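Local structure of NAD-dependent epimerase/dehydratase (Methylobacillus flagellatus KT, 3GPI) at residues G156-G161 / R184-D189. The protein is of unknown function but belongs to the NAD-dependent epimerase/dehydratase family, whose Rossmann-type fold probably binds a dinucleotide cofactor. Numbering follows the deposited sequence.
Sequences GIYGPG and RIHRDD. With EDO (1,2-ethanediol), chain B.
Y158 and I185 meet where strands 149-158 and 181-186 lie side by side, the two parallel strands of a beta-alpha-beta unit in the Rossmann-type fold. Backbone bonds alternate between the strands: I185 N donates to G156 O, Y158 N to I185 O, and R187 N, already in the first turn of helix 187-201, to Y158 O at 2.8 Å. H186 is the N-cap of that helix; its ND1 accepts from D188 N at 2.9 Å, in the ring plane, a job that suits an unprotonated imidazole nitrogen.

Aromatic and apolar side chains pack on both faces of the strand pair. On the side of Y158, R184 and H186, the imidazole turns its edge to the tyrosine face, CD2 toward the rim, with planes 69° apart. Y158 holds CG between its backbone N and carbonyl carbon (chi1 72°), which lays the ring over the neighbouring strand, where CE2 lies 3.6 Å from R184 CG. Y270 of helix 266-277 also stacks on this tyrosine. On the opposite face I157 CG1 packs against I185 CG2 at 4.1 Å, branched side chains well suited to strands. Beyond the strand, G159 sets its CA over the imidazole face in a CH-pi contact; its backbone angles (phi 151°) suit glycine, which has no CB to jam against Y158 O and P160 CD.

R184 NE donates to O1 of an ethanediol, probably from the crystallisation liquor, while its NH2 bonds T182 OG1. R187 grips D188 side-on in a salt bridge in which NE and NH2 of R187 both reach D188 OD1, which holds the guanidinium so that P160 CD sits over its centre, 3.8 Å from R187 CZ.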
ATOM      1  N   GLY A 156       6.044  -3.136   2.380  1.00 14.55           N
ATOM      2  CA  GLY A 156       5.456  -4.415   1.970  1.00 14.63           C
ATOM      3  C   GLY A 156       4.146  -4.721   2.660  1.00 13.41           C
ATOM      4  O   GLY A 156       4.106  -4.822   3.888  1.00 14.06           O
ATOM      5  N   ILE A 157       3.096  -4.898   1.869  1.00 13.85           N
ATOM      6  CA  ILE A 157       1.788  -5.201   2.464  1.00 13.94           C
ATOM      7  C   ILE A 157       1.728  -6.658   2.901  1.00 14.46           C
ATOM      8  O   ILE A 157       2.163  -7.558   2.157  1.00 16.98           O
ATOM      9  CB  ILE A 157       0.647  -4.927   1.449  1.00 14.30           C
ATOM     10  CG1 ILE A 157       0.690  -3.463   1.018  1.00 16.97           C
ATOM     11  CG2 ILE A 157      -0.679  -5.242   2.068  1.00 15.88           C
ATOM     12  CD1 ILE A 157      -0.269  -3.107  -0.127  1.00 20.78           C
ATOM     13  N   TYR A 158       1.189  -6.899   4.076  1.00 13.03           N
ATOM     14  CA  TYR A 158       0.914  -8.293   4.531  1.00 12.85           C
ATOM     15  C   TYR A 158      -0.465  -8.309   5.122  1.00 13.51           C
ATOM     16  O   TYR A 158      -1.049  -7.257   5.411  1.00 14.46           O
ATOM     17  CB  TYR A 158       1.949  -8.786   5.541  1.00 13.56           C
ATOM     18  CG  TYR A 158       1.894  -8.197   6.934  1.00 11.60           C
ATOM     19  CD1 TYR A 158       1.584  -9.011   8.015  1.00 12.91           C
ATOM     20  CD2 TYR A 158       2.151  -6.846   7.211  1.00 13.89           C
ATOM     21  CE1 TYR A 158       1.545  -8.554   9.303  1.00 13.89           C
ATOM     22  CE2 TYR A 158       2.116  -6.378   8.508  1.00 13.27           C
ATOM     23  CZ  TYR A 158       1.823  -7.222   9.565  1.00 11.97           C
ATOM     24  OH  TYR A 158       1.812  -6.758  10.846  1.00 13.94           O
ATOM     25  N   GLY A 159      -1.024  -9.492   5.272  1.00 15.22           N
ATOM     26  CA  GLY A 159      -2.394  -9.569   5.801  1.00 16.99           C
ATOM     27  C   GLY A 159      -3.006 -10.822   5.213  1.00 18.49           C
ATOM     28  O   GLY A 159      -2.286 -11.642   4.645  1.00 19.42           O
ATOM     29  N   PRO A 160      -4.346 -10.962   5.289  1.00 19.82           N
ATOM     30  CA  PRO A 160      -5.008 -12.121   4.674  1.00 20.26           C
ATOM     31  C   PRO A 160      -4.686 -12.213   3.182  1.00 21.09           C
ATOM     32  O   PRO A 160      -4.620 -11.197   2.492  1.00 22.15           O
ATOM     33  CB  PRO A 160      -6.501 -11.829   4.935  1.00 20.31           C
ATOM     34  CG  PRO A 160      -6.483 -10.947   6.155  1.00 20.94           C
ATOM     35  CD  PRO A 160      -5.309 -10.024   5.872  1.00 20.69           C
ATOM     36  N   GLY A 161      -4.396 -13.404   2.674  1.00 22.30           N
ATOM     37  CA  GLY A 161      -3.988 -13.525   1.274  1.00 22.42           C
ATOM     38  C   GLY A 161      -2.615 -12.992   0.877  1.00 21.87           C
ATOM     39  O   GLY A 161      -2.237 -13.043  -0.307  1.00 22.43           O
ATOM     40  N   ARG A 184       7.194  -3.229   6.689  1.00 11.92           N
ATOM     41  CA  ARG A 184       5.842  -3.760   6.355  1.00 11.93           C
ATOM     42  C   ARG A 184       4.693  -2.873   6.813  1.00 10.82           C
ATOM     43  O   ARG A 184       4.850  -2.037   7.702  1.00 11.58           O
ATOM     44  CB  ARG A 184       5.614  -5.150   6.994  1.00 12.24           C
ATOM     45  CG  ARG A 184       5.514  -5.089   8.530  1.00 12.72           C
ATOM     46  CD  ARG A 184       5.665  -6.432   9.294  1.00 13.16           C
ATOM     47  NE  ARG A 184       6.797  -7.107   8.684  1.00 15.71           N
ATOM     48  CZ  ARG A 184       8.039  -6.670   8.751  1.00 14.89           C
ATOM     49  NH1 ARG A 184       8.400  -5.730   9.614  1.00 14.85           N
ATOM     50  NH2 ARG A 184       8.932  -7.226   7.975  1.00 16.24           N
ATOM     51  N   ILE A 185       3.541  -3.072   6.185  1.00 10.63           N
ATOM     52  CA  ILE A 185       2.305  -2.445   6.610  1.00 12.35           C
ATOM     53  C   ILE A 185       1.224  -3.492   6.432  1.00 11.95           C
ATOM     54  O   ILE A 185       1.122  -4.133   5.405  1.00 12.38           O
ATOM     55  CB  ILE A 185       2.040  -1.128   5.792  1.00 12.26           C
ATOM     56  CG1 ILE A 185       0.804  -0.370   6.320  1.00 14.92           C
ATOM     57  CG2 ILE A 185       1.922  -1.407   4.302  1.00 14.28           C
ATOM     58  CD1 ILE A 185       1.032   0.357   7.694  1.00 15.88           C
ATOM     59  N   HIS A 186       0.373  -3.642   7.443  1.00 12.01           N
ATOM     60  CA  HIS A 186      -0.733  -4.564   7.308  1.00 12.43           C
ATOM     61  C   HIS A 186      -1.779  -3.949   6.375  1.00 12.96           C
ATOM     62  O   HIS A 186      -2.056  -2.741   6.447  1.00 11.75           O
ATOM     63  CB  HIS A 186      -1.363  -4.770   8.685  1.00 12.99           C
ATOM     64  CG  HIS A 186      -2.342  -5.911   8.749  1.00 13.03           C
ATOM     65  ND1 HIS A 186      -3.599  -5.863   8.157  1.00 14.00           N
ATOM     66  CD2 HIS A 186      -2.248  -7.121   9.353  1.00 14.60           C
ATOM     67  CE1 HIS A 186      -4.228  -7.004   8.401  1.00 16.89           C
ATOM     68  NE2 HIS A 186      -3.438  -7.778   9.132  1.00 16.27           N
ATOM     69  N   ARG A 187      -2.348  -4.762   5.495  1.00 13.11           N
ATOM     70  CA  ARG A 187      -3.421  -4.314   4.597  1.00 13.94           C
ATOM     71  C   ARG A 187      -4.459  -3.448   5.306  1.00 12.58           C
ATOM     72  O   ARG A 187      -4.890  -2.418   4.776  1.00 12.67           O
ATOM     73  CB  ARG A 187      -4.117  -5.522   3.977  1.00 14.45           C
ATOM     74  CG  ARG A 187      -5.284  -5.193   3.034  1.00 16.34           C
ATOM     75  CD  ARG A 187      -6.241  -6.407   2.956  1.00 18.01           C
ATOM     76  NE  ARG A 187      -7.009  -6.599   4.181  1.00 19.08           N
ATOM     77  CZ  ARG A 187      -7.869  -7.584   4.388  1.00 21.43           C
ATOM     78  NH1 ARG A 187      -8.066  -8.501   3.453  1.00 23.99           N
ATOM     79  NH2 ARG A 187      -8.485  -7.678   5.554  1.00 23.66           N
ATOM     80  N   ASP A 188      -4.895  -3.845   6.498  1.00 12.57           N
ATOM     81  CA  ASP A 188      -5.969  -3.104   7.145  1.00 13.58           C
ATOM     82  C   ASP A 188      -5.503  -1.753   7.660  1.00 12.76           C
ATOM     83  O   ASP A 188      -6.285  -0.810   7.715  1.00 13.95           O
ATOM     84  CB  ASP A 188      -6.543  -3.875   8.310  1.00 14.13           C
ATOM     85  CG  ASP A 188      -7.298  -5.129   7.896  1.00 16.35           C
ATOM     86  OD1 ASP A 188      -7.501  -5.413   6.708  1.00 19.20           O
ATOM     87  OD2 ASP A 188      -7.768  -5.823   8.829  1.00 24.12           O
ATOM     88  N   ASP A 189      -4.239  -1.639   8.077  1.00 12.86           N
ATOM     89  CA  ASP A 189      -3.723  -0.312   8.405  1.00 12.09           C
ATOM     90  C   ASP A 189      -3.541   0.568   7.187  1.00 12.73           C
ATOM     91  O   ASP A 189      -3.762   1.778   7.252  1.00 13.77           O
ATOM     92  CB  ASP A 189      -2.378  -0.429   9.160  1.00 13.34           C
ATOM     93  CG  ASP A 189      -2.576  -0.635  10.642  1.00 14.35           C
ATOM     94  OD1 ASP A 189      -3.376   0.139  11.217  1.00 14.51           O
ATOM     95  OD2 ASP A 189      -1.901  -1.510  11.239  1.00 14.38           O
TER
HETATM   96  C1  EDO B 285       6.629  -8.770   5.256  1.00 25.61           C
HETATM   97  O1  EDO B 285       6.091  -8.874   6.530  1.00 15.92           O
HETATM   98  C2  EDO B 285       7.920  -8.085   5.548  1.00 26.08           C
HETATM   99  O2  EDO B 285       8.905  -9.028   5.227  1.00 23.92           O
HETATM  100  O   HOH W   1      -6.161  -9.613   1.290  1.00 36.15           O